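Local structure of ectonucleoside triphosphate diphosphohydrolase 4 (Homo sapiens, 6WG5) at residues 196-201 and 215-220; 234-239 and 270-275; 258-263 and 484-489. The protein belongs to the GDA1/CD39 family and carries the fold of the actin-like ATPase clan, with mixed beta sheets packed against helices. One frame throughout, in Å; residues are numbered along the deposited sequence.

Interaction 1: residues 196-201 and 215-220; sequences DDEAVV and VRKRTA
Val-201 and Arg-216 form a hydrogen-bonded antiparallel pair in a two-stranded beta hairpin, strands 200-203 and 214-217, near the protein surface. Arg-216 O accepts from Val-201 N (2.9 Å), and Arg-216 N returns a longer bond to Val-201 O (3.3 Å). Val-200 and Lys-217 make the adjoining non-hydrogen-bonded pair, their side chains diverging. The pairing carries on past the strand ends, where Arg-218 N donates to Ala-199 O (2.9 Å).

Side chains add to this backbone framework on both strands. Val-200 CB meets Val-215 CG1 (3.8 Å), the two side chains crossing at a slant. A water bridges Glu-198 OE1 and Lys-217 NZ, whose charges do not touch directly; Glu-198 also forms a salt bridge with Lys-19, and Lys-217 bonds to Gly-188 O. Arg-218 leaves the backbone with CG anti to N (chi1 -174°), and its CG comes up against Val-201 CG1 (3.5 Å), the two side chains crossing at about a right angle. The chain then bends at chi3. Its guanidinium, held by Asn-378 and Glu-380, lies with one face on Ala-199, whose CB sits over the centre, 3.5 Å from the guanidinium plane.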
loop_
_atom_site.group_PDB
_atom_site.type_symbol
_atom_site.label_atom_id
_atom_site.label_comp_id
_atom_site.label_asym_id
_atom_site.label_seq_id
_atom_site.Cartn_x
_atom_site.Cartn_y
_atom_site.Cartn_z
ATOM N N ASP A 196 -14.286 -10.649 -20.868
ATOM C CA ASP A 196 -14.065 -10.705 -22.307
ATOM C C ASP A 196 -13.014 -9.688 -22.732
ATOM O O ASP A 196 -12.199 -9.957 -23.621
ATOM C CB ASP A 196 -15.384 -10.463 -23.036
ATOM C CG ASP A 196 -16.542 -11.232 -22.417
ATOM O OD1 ASP A 196 -16.291 -12.226 -21.706
ATOM O OD2 ASP A 196 -17.706 -10.837 -22.644
ATOM N N ASP A 197 -13.018 -8.516 -22.101
ATOM C CA ASP A 197 -12.017 -7.497 -22.370
ATOM C C ASP A 197 -10.777 -7.659 -21.503
ATOM O O ASP A 197 -9.667 -7.366 -21.962
ATOM C CB ASP A 197 -12.622 -6.107 -22.142
ATOM C CG ASP A 197 -12.101 -5.066 -23.118
ATOM O OD1 ASP A 197 -11.508 -5.446 -24.151
ATOM O OD2 ASP A 197 -12.297 -3.860 -22.857
ATOM N N GLU A 198 -10.942 -8.130 -20.269
ATOM C CA GLU A 198 -9.848 -8.228 -19.318
ATOM C C GLU A 198 -9.024 -9.493 -19.557
ATOM O O GLU A 198 -9.431 -10.415 -20.269
ATOM C CB GLU A 198 -10.390 -8.212 -17.886
ATOM C CG GLU A 198 -11.026 -6.891 -17.472
ATOM C CD GLU A 198 -10.019 -5.909 -16.903
ATOM O OE1 GLU A 198 -10.428 -5.023 -16.122
ATOM O OE2 GLU A 198 -8.819 -6.023 -17.235
ATOM N N ALA A 199 -7.847 -9.523 -18.939
ATOM C CA ALA A 199 -6.944 -10.659 -19.014
ATOM C C ALA A 199 -7.304 -11.712 -17.969
ATOM O O ALA A 199 -7.899 -11.418 -16.929
ATOM C CB ALA A 199 -5.500 -10.203 -18.807
ATOM N N VAL A 200 -6.913 -12.957 -18.252
ATOM C CA VAL A 200 -7.213 -14.089 -17.388
ATOM C C VAL A 200 -5.925 -14.839 -17.077
ATOM O O VAL A 200 -4.933 -14.746 -17.801
ATOM C CB VAL A 200 -8.249 -15.043 -18.021
ATOM C CG1 VAL A 200 -9.598 -14.362 -18.114
ATOM C CG2 VAL A 200 -7.783 -15.495 -19.395
ATOM N N VAL A 201 -5.959 -15.596 -15.978
ATOM C CA VAL A 201 -4.822 -16.385 -15.525
ATOM C C VAL A 201 -5.301 -17.779 -15.150
ATOM O O VAL A 201 -6.474 -18.004 -14.847
ATOM C CB VAL A 201 -4.100 -15.743 -14.319
ATOM C CG1 VAL A 201 -3.335 -14.503 -14.746
ATOM C CG2 VAL A 201 -5.096 -15.405 -13.223
ATOM N N VAL A 215 -9.648 -20.823 -14.227
ATOM C CA VAL A 215 -9.307 -19.655 -15.030
ATOM C C VAL A 215 -10.218 -18.515 -14.596
ATOM O O VAL A 215 -11.446 -18.652 -14.634
ATOM C CB VAL A 215 -9.454 -19.931 -16.537
ATOM C CG1 VAL A 215 -9.122 -18.687 -17.350
ATOM C CG2 VAL A 215 -8.555 -21.091 -16.952
ATOM N N ARG A 216 -9.622 -17.401 -14.177
ATOM C CA ARG A 216 -10.376 -16.241 -13.722
ATOM C C ARG A 216 -9.600 -14.980 -14.077
ATOM O O ARG A 216 -8.478 -15.040 -14.589
ATOM C CB ARG A 216 -10.652 -16.311 -12.217
ATOM C CG ARG A 216 -9.394 -16.357 -11.374
ATOM C CD ARG A 216 -9.696 -16.471 -9.887
ATOM N NE ARG A 216 -8.464 -16.455 -9.104
ATOM C CZ ARG A 216 -8.339 -16.949 -7.877
ATOM N NH1 ARG A 216 -7.169 -16.880 -7.256
ATOM N NH2 ARG A 216 -9.372 -17.520 -7.271
ATOM N N LYS A 217 -10.209 -13.828 -13.794
ATOM C CA LYS A 217 -9.582 -12.546 -14.094
ATOM C C LYS A 217 -8.218 -12.436 -13.429
ATOM O O LYS A 217 -8.060 -12.748 -12.245
ATOM C CB LYS A 217 -10.466 -11.394 -13.619
ATOM C CG LYS A 217 -11.615 -11.034 -14.532
ATOM C CD LYS A 217 -12.262 -9.742 -14.061
ATOM C CE LYS A 217 -13.480 -9.375 -14.884
ATOM N NZ LYS A 217 -14.099 -8.112 -14.392
ATOM N N ARG A 218 -7.236 -11.972 -14.197
ATOM C CA ARG A 218 -5.942 -11.620 -13.631
ATOM C C ARG A 218 -6.094 -10.446 -12.673
ATOM O O ARG A 218 -6.895 -9.537 -12.904
ATOM C CB ARG A 218 -4.970 -11.261 -14.752
ATOM C CG ARG A 218 -3.547 -11.015 -14.300
ATOM C CD ARG A 218 -2.664 -10.690 -15.489
ATOM N NE ARG A 218 -3.009 -9.405 -16.090
ATOM C CZ ARG A 218 -2.532 -8.969 -17.252
ATOM N NH1 ARG A 218 -1.687 -9.714 -17.954
ATOM N NH2 ARG A 218 -2.904 -7.786 -17.716
ATOM N N THR A 219 -5.323 -10.468 -11.589
ATOM C CA THR A 219 -5.314 -9.379 -10.624
ATOM C C THR A 219 -4.129 -8.453 -10.876
ATOM O O THR A 219 -3.211 -8.761 -11.639
ATOM C CB THR A 219 -5.265 -9.916 -9.190
ATOM O OG1 THR A 219 -4.121 -10.764 -9.028
ATOM C CG2 THR A 219 -6.533 -10.691 -8.859
ATOM N N ALA A 220 -4.158 -7.302 -10.209
ATOM C CA ALA A 220 -3.122 -6.285 -10.332
ATOM C C ALA A 220 -2.323 -6.231 -9.038
ATOM O O ALA A 220 -2.896 -6.058 -7.957
ATOM C CB ALA A 220 -3.732 -4.917 -10.642
HETATM O O HOH W 1 -12.060 -5.709 -14.390
#

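Interaction 2: residues 234-239 and 270-275; sequences YEVPKT and VYRVYV
Tyr-271 meets the carboxylate of Glu-235 at its ring edge: OE2 of Glu-235 lies 3.6 Å from CD1 of Tyr-271, with carboxylate and ring planes 77° apart. That carboxylate is also gripped from outside, OE1 by Thr-219 and OE2 by a salt bridge to Arg-216, which in turn makes a cation-pi contact with Tyr-271. At Arg-272 the backbone N donates to a water, which in turn donates a hydrogen bond to Glu-235 OE2, and the carbonyl O accepts from Val-236 N (2.8 Å). Its side chain reaches over toward the segment leaving the strand; in one of its two conformers NH2 bonds to Lys-238 O, so this link is doubtful.

Val-273 faces Glu-235 in a non-hydrogen-bonded antiparallel pair, both side chains on the sheet face covered by Trp-180 of helix 172-186. Here strands 229-235 and 270-279 are neighbours inside a six-stranded mixed sheet layered with helices, as in the actin-like clan.

Tyr-274 pairs with Tyr-234 through two backbone bonds, Tyr-274 N to Tyr-234 O (2.8 Å) and Tyr-234 N to Tyr-274 O (3.0 Å). On the other sheet face their rings meet obliquely, centroids 5.1 Å apart and planes at 50°. Tyr-234 CG stands between its backbone N and carbonyl carbon (chi1 54°), and the ring has one face under Tyr-274 CB. Val-236 CG2 touches the same CB (3.9 Å). The hydroxyls bond beyond the contact, that of Tyr-234 with Pro-372 O and that of Tyr-274 with Tyr-370 O.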
loop_
_atom_site.group_PDB
_atom_site.type_symbol
_atom_site.label_atom_id
_atom_site.label_comp_id
_atom_site.label_asym_id
_atom_site.label_seq_id
_atom_site.Cartn_x
_atom_site.Cartn_y
_atom_site.Cartn_z
ATOM N N TYR A 234 1.447 -9.035 -4.499
ATOM C CA TYR A 234 0.868 -9.551 -5.730
ATOM C C TYR A 234 0.385 -10.978 -5.516
ATOM O O TYR A 234 0.765 -11.649 -4.554
ATOM C CB TYR A 234 1.868 -9.493 -6.888
ATOM C CG TYR A 234 3.190 -10.165 -6.605
ATOM C CD1 TYR A 234 3.408 -11.490 -6.954
ATOM C CD2 TYR A 234 4.225 -9.469 -6.003
ATOM C CE1 TYR A 234 4.619 -12.102 -6.705
ATOM C CE2 TYR A 234 5.438 -10.071 -5.750
ATOM C CZ TYR A 234 5.631 -11.386 -6.102
ATOM O OH TYR A 234 6.846 -11.981 -5.845
ATOM N N GLU A 235 -0.463 -11.426 -6.436
ATOM C CA GLU A 235 -1.005 -12.773 -6.385
ATOM C C GLU A 235 -0.008 -13.766 -6.962
ATOM O O GLU A 235 0.689 -13.473 -7.937
ATOM C CB GLU A 235 -2.319 -12.849 -7.163
ATOM C CG GLU A 235 -2.933 -14.242 -7.208
ATOM C CD GLU A 235 -4.162 -14.317 -8.094
ATOM O OE1 GLU A 235 -4.576 -13.269 -8.632
ATOM O OE2 GLU A 235 -4.708 -15.430 -8.255
ATOM N N VAL A 236 0.049 -14.944 -6.353
ATOM C CA VAL A 236 0.877 -16.043 -6.844
ATOM C C VAL A 236 -0.064 -17.106 -7.401
ATOM O O VAL A 236 -0.513 -17.986 -6.654
ATOM C CB VAL A 236 1.774 -16.601 -5.731
ATOM C CG1 VAL A 236 2.700 -17.674 -6.279
ATOM C CG2 VAL A 236 2.573 -15.477 -5.085
ATOM N N PRO A 237 -0.398 -17.067 -8.696
ATOM C CA PRO A 237 -1.449 -17.973 -9.191
ATOM C C PRO A 237 -1.019 -19.426 -9.248
ATOM O O PRO A 237 -1.813 -20.314 -8.915
ATOM C CB PRO A 237 -1.763 -17.422 -10.593
ATOM C CG PRO A 237 -1.028 -16.115 -10.702
ATOM C CD PRO A 237 0.123 -16.202 -9.765
ATOM N N LYS A 238 0.212 -19.698 -9.670
ATOM C CA LYS A 238 0.661 -21.060 -9.907
ATOM C C LYS A 238 1.285 -21.662 -8.655
ATOM O O LYS A 238 1.845 -20.957 -7.810
ATOM C CB LYS A 238 1.674 -21.102 -11.052
ATOM C CG LYS A 238 1.044 -21.126 -12.435
ATOM C CD LYS A 238 2.101 -21.275 -13.519
ATOM C CE LYS A 238 1.470 -21.485 -14.888
ATOM N NZ LYS A 238 2.181 -20.723 -15.956
ATOM N N THR A 239 1.180 -22.986 -8.547
ATOM C CA THR A 239 1.833 -23.711 -7.467
ATOM C C THR A 239 3.309 -23.344 -7.404
ATOM O O THR A 239 3.982 -23.227 -8.432
ATOM C CB THR A 239 1.676 -25.221 -7.675
ATOM O OG1 THR A 239 0.284 -25.554 -7.759
ATOM C CG2 THR A 239 2.309 -25.996 -6.526
ATOM N N VAL A 270 -10.678 -17.883 -3.875
ATOM C CA VAL A 270 -9.519 -18.227 -3.058
ATOM C C VAL A 270 -8.272 -17.675 -3.739
ATOM O O VAL A 270 -8.019 -17.961 -4.915
ATOM C CB VAL A 270 -9.415 -19.749 -2.857
ATOM C CG1 VAL A 270 -8.119 -20.113 -2.141
ATOM C CG2 VAL A 270 -10.608 -20.258 -2.070
ATOM N N TYR A 271 -7.491 -16.890 -2.998
ATOM C CA TYR A 271 -6.314 -16.227 -3.540
ATOM C C TYR A 271 -5.103 -16.477 -2.655
ATOM O O TYR A 271 -5.221 -16.553 -1.428
ATOM C CB TYR A 271 -6.533 -14.711 -3.663
ATOM C CG TYR A 271 -7.551 -14.326 -4.706
ATOM C CD1 TYR A 271 -7.176 -14.125 -6.024
ATOM C CD2 TYR A 271 -8.888 -14.164 -4.373
ATOM C CE1 TYR A 271 -8.101 -13.779 -6.984
ATOM C CE2 TYR A 271 -9.823 -13.816 -5.324
ATOM C CZ TYR A 271 -9.424 -13.626 -6.630
ATOM O OH TYR A 271 -10.347 -13.280 -7.588
ATOM N N ARG A 272 -3.945 -16.622 -3.293
ATOM C CA ARG A 272 -2.654 -16.645 -2.616
ATOM C C ARG A 272 -1.930 -15.349 -2.957
ATOM O O ARG A 272 -1.600 -15.114 -4.126
ATOM C CB ARG A 272 -1.831 -17.859 -3.049
ATOM C CG ARG A 272 -0.543 -18.052 -2.265
ATOM C CD ARG A 272 0.323 -19.166 -2.843
ATOM N NE ARG A 272 -0.475 -20.245 -3.431
ATOM C CZ ARG A 272 -0.391 -20.663 -4.693
ATOM N NH1 ARG A 272 -1.170 -21.654 -5.110
ATOM N NH2 ARG A 272 0.474 -20.119 -5.540
ATOM N N VAL A 273 -1.693 -14.513 -1.949
ATOM C CA VAL A 273 -1.092 -13.198 -2.145
ATOM C C VAL A 273 0.210 -13.123 -1.362
ATOM O O VAL A 273 0.246 -13.440 -0.167
ATOM C CB VAL A 273 -2.048 -12.069 -1.721
ATOM C CG1 VAL A 273 -1.412 -10.712 -1.974
ATOM C CG2 VAL A 273 -3.367 -12.188 -2.466
ATOM N N TYR A 274 1.273 -12.695 -2.040
ATOM C CA TYR A 274 2.572 -12.467 -1.425
ATOM C C TYR A 274 2.678 -11.007 -1.018
ATOM O O TYR A 274 2.333 -10.117 -1.799
ATOM C CB TYR A 274 3.688 -12.834 -2.404
ATOM C CG TYR A 274 5.064 -12.319 -2.040
ATOM C CD1 TYR A 274 5.563 -11.156 -2.610
ATOM C CD2 TYR A 274 5.870 -13.005 -1.142
ATOM C CE1 TYR A 274 6.821 -10.686 -2.293
ATOM C CE2 TYR A 274 7.134 -12.540 -0.815
ATOM C CZ TYR A 274 7.604 -11.382 -1.397
ATOM O OH TYR A 274 8.859 -10.913 -1.077
ATOM N N VAL A 275 3.141 -10.764 0.206
ATOM C CA VAL A 275 3.260 -9.416 0.750
ATOM C C VAL A 275 4.613 -9.291 1.434
ATOM O O VAL A 275 4.942 -10.090 2.317
ATOM C CB VAL A 275 2.124 -9.092 1.741
ATOM C CG1 VAL A 275 2.287 -7.685 2.304
ATOM C CG2 VAL A 275 0.775 -9.237 1.067
HETATM O O HOH W 2 -4.306 -17.026 -6.015
#

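Interaction 3: residues 258-263 and 484-489; sequences FNLGCD and ILYRTR
Tyr-486 and Arg-489, at the C-terminal end of helix 479-487 and just beyond it, meet the chain where it leaves strand 255-259. The Tyr-486 ring approaches with CE2 against Phe-258 CB (3.7 Å), while Leu-260 CD2 lies near the plane of the Tyr-486 ring, at its edge, 4.1 Å from CD2. The Phe-258 and Tyr-486 ring planes are turned 89° apart with centroids 5.9 Å apart, and the nearest approach is made by Phe-258 CB rather than by its ring. Arg-489 brings CB to Leu-260 O (3.3 Å).

Waters supply much of the polar link. One donates to Asn-259 O and Gly-261 O and accepts from Arg-489 NE; another joins Asn-259 N to Tyr-486 OH.

The second shell shows how such groups are positioned. Arg-489 NH2 donates almost straight to Tyr-486 O (3.1 Å, 173° at the hydrogen), which holds the guanidinium with one face over Tyr-486 CZ. Across the contact, Asn-259 OD1 accepts from Gly-261 N (3.0 Å) in an Asx turn where the chain leaves the strand.

Farther out, Phe-258 packs on Val-177 and Ile-181 of helix 172-186, and Leu-485 touches Ile-181 too. The contact thus joins helix 479-487 to edge strand 255-259, beside strand 270-279 and against helix 172-186.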
loop_
_atom_site.group_PDB
_atom_site.type_symbol
_atom_site.label_atom_id
_atom_site.label_comp_id
_atom_site.label_asym_id
_atom_site.label_seq_id
_atom_site.Cartn_x
_atom_site.Cartn_y
_atom_site.Cartn_z
ATOM N N PHE A 258 -6.500 -16.845 1.583
ATOM C CA PHE A 258 -7.796 -16.456 2.112
ATOM C C PHE A 258 -8.869 -16.706 1.062
ATOM O O PHE A 258 -8.580 -17.006 -0.101
ATOM C CB PHE A 258 -7.795 -14.985 2.543
ATOM C CG PHE A 258 -7.378 -14.038 1.456
ATOM C CD1 PHE A 258 -8.318 -13.468 0.616
ATOM C CD2 PHE A 258 -6.043 -13.723 1.269
ATOM C CE1 PHE A 258 -7.938 -12.598 -0.387
ATOM C CE2 PHE A 258 -5.655 -12.853 0.270
ATOM C CZ PHE A 258 -6.603 -12.290 -0.560
ATOM N N ASN A 259 -10.123 -16.569 1.492
ATOM C CA ASN A 259 -11.287 -16.791 0.642
ATOM C C ASN A 259 -12.211 -15.590 0.779
ATOM O O ASN A 259 -12.706 -15.309 1.875
ATOM C CB ASN A 259 -12.015 -18.079 1.039
ATOM C CG ASN A 259 -13.118 -18.451 0.069
ATOM O OD1 ASN A 259 -13.471 -17.672 -0.819
ATOM N ND2 ASN A 259 -13.676 -19.642 0.242
ATOM N N LEU A 260 -12.434 -14.879 -0.328
ATOM C CA LEU A 260 -13.272 -13.686 -0.299
ATOM C C LEU A 260 -14.753 -14.001 -0.432
ATOM O O LEU A 260 -15.584 -13.142 -0.118
ATOM C CB LEU A 260 -12.866 -12.725 -1.415
ATOM C CG LEU A 260 -11.734 -11.750 -1.103
ATOM C CD1 LEU A 260 -11.257 -11.089 -2.381
ATOM C CD2 LEU A 260 -12.198 -10.704 -0.107
ATOM N N GLY A 261 -15.105 -15.201 -0.895
ATOM C CA GLY A 261 -16.497 -15.559 -1.046
ATOM C C GLY A 261 -17.142 -15.931 0.272
ATOM O O GLY A 261 -16.489 -16.059 1.308
ATOM N N CYS A 262 -18.462 -16.104 0.220
ATOM C CA CYS A 262 -19.227 -16.484 1.399
ATOM C C CYS A 262 -19.277 -17.990 1.612
ATOM O O CYS A 262 -19.550 -18.433 2.733
ATOM C CB CYS A 262 -20.655 -15.942 1.298
ATOM S SG CYS A 262 -21.552 -16.470 -0.180
ATOM N N ASP A 263 -19.024 -18.780 0.572
ATOM C CA ASP A 263 -19.064 -20.235 0.656
ATOM C C ASP A 263 -17.641 -20.746 0.852
ATOM O O ASP A 263 -16.817 -20.675 -0.066
ATOM C CB ASP A 263 -19.692 -20.827 -0.603
ATOM C CG ASP A 263 -20.000 -22.304 -0.465
ATOM O OD1 ASP A 263 -19.363 -22.973 0.375
ATOM O OD2 ASP A 263 -20.880 -22.798 -1.202
ATOM N N ILE A 484 -13.078 -4.028 5.254
ATOM C CA ILE A 484 -14.523 -4.201 5.375
ATOM C C ILE A 484 -15.002 -5.298 4.433
ATOM O O ILE A 484 -15.884 -6.092 4.776
ATOM C CB ILE A 484 -15.250 -2.868 5.109
ATOM C CG1 ILE A 484 -16.737 -2.983 5.445
ATOM C CG2 ILE A 484 -15.081 -2.428 3.661
ATOM C CD1 ILE A 484 -17.044 -2.796 6.906
ATOM N N LEU A 485 -14.424 -5.362 3.232
ATOM C CA LEU A 485 -14.849 -6.365 2.263
ATOM C C LEU A 485 -14.543 -7.770 2.761
ATOM O O LEU A 485 -15.336 -8.697 2.558
ATOM C CB LEU A 485 -14.168 -6.105 0.918
ATOM C CG LEU A 485 -14.677 -6.891 -0.290
ATOM C CD1 LEU A 485 -16.133 -6.562 -0.585
ATOM C CD2 LEU A 485 -13.806 -6.599 -1.504
ATOM N N TYR A 486 -13.401 -7.946 3.427
ATOM C CA TYR A 486 -13.036 -9.262 3.938
ATOM C C TYR A 486 -13.823 -9.615 5.195
ATOM O O TYR A 486 -14.252 -10.761 5.358
ATOM C CB TYR A 486 -11.534 -9.321 4.219
ATOM C CG TYR A 486 -11.053 -10.698 4.617
ATOM C CD1 TYR A 486 -10.739 -10.994 5.936
ATOM C CD2 TYR A 486 -10.925 -11.707 3.674
ATOM C CE1 TYR A 486 -10.306 -12.253 6.303
ATOM C CE2 TYR A 486 -10.493 -12.969 4.031
ATOM C CZ TYR A 486 -10.185 -13.237 5.346
ATOM O OH TYR A 486 -9.753 -14.495 5.704
ATOM N N ARG A 487 -14.029 -8.647 6.094
ATOM C CA ARG A 487 -14.716 -8.948 7.348
ATOM C C ARG A 487 -16.196 -9.247 7.131
ATOM O O ARG A 487 -16.785 -10.019 7.895
ATOM C CB ARG A 487 -14.550 -7.791 8.335
ATOM C CG ARG A 487 -13.106 -7.522 8.780
ATOM C CD ARG A 487 -12.437 -8.756 9.380
ATOM N NE ARG A 487 -13.215 -9.340 10.472
ATOM C CZ ARG A 487 -13.072 -9.028 11.759
ATOM N NH1 ARG A 487 -12.173 -8.129 12.144
ATOM N NH2 ARG A 487 -13.833 -9.621 12.668
ATOM N N THR A 488 -16.813 -8.662 6.102
ATOM C CA THR A 488 -18.235 -8.845 5.835
ATOM C C THR A 488 -18.501 -9.916 4.781
ATOM O O THR A 488 -19.619 -10.002 4.264
ATOM C CB THR A 488 -18.869 -7.523 5.392
ATOM O OG1 THR A 488 -18.249 -7.066 4.184
ATOM C CG2 THR A 488 -18.721 -6.462 6.468
ATOM N N ARG A 489 -17.505 -10.744 4.464
ATOM C CA ARG A 489 -17.616 -11.642 3.319
ATOM C C ARG A 489 -18.683 -12.716 3.499
ATOM O O ARG A 489 -19.091 -13.333 2.508
ATOM C CB ARG A 489 -16.264 -12.298 3.043
ATOM C CG ARG A 489 -15.799 -13.270 4.117
ATOM C CD ARG A 489 -14.305 -13.517 3.996
ATOM N NE ARG A 489 -13.840 -14.659 4.779
ATOM C CZ ARG A 489 -13.464 -14.602 6.054
ATOM N NH1 ARG A 489 -13.045 -15.702 6.665
ATOM N NH2 ARG A 489 -13.510 -13.457 6.725
HETATM O O HOH W 3 -14.568 -16.972 2.757
HETATM O O HOH W 4 -10.325 -16.873 4.423
HETATM O O HOH W 5 -18.384 -12.604 -0.122
#

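Overall arrangement
Interaction 2 is the most buried of the three, lying inside the mixed sheet, whereas interactions 1 and 3 are partly buried. Interactions 2 and 3 share that sheet: strand 255-259, at its edge, bonds to strand 270-279 through Tyr-271 N and Phe-258 O. Interaction 1 belongs to a separate hairpin but touches interaction 2 through the side chains of Arg-216 and Thr-219, while its nearest atoms lie about 7 Å from interaction 3. Chemistry follows place. Direct backbone pairing governs the two strand contacts, with aromatic and carboxylate groups added in the sheet and charged side chains around the hairpin; the strand-helix contact relies on a tyrosine ring packed on apolar side chains, an arginine, and bridging waters.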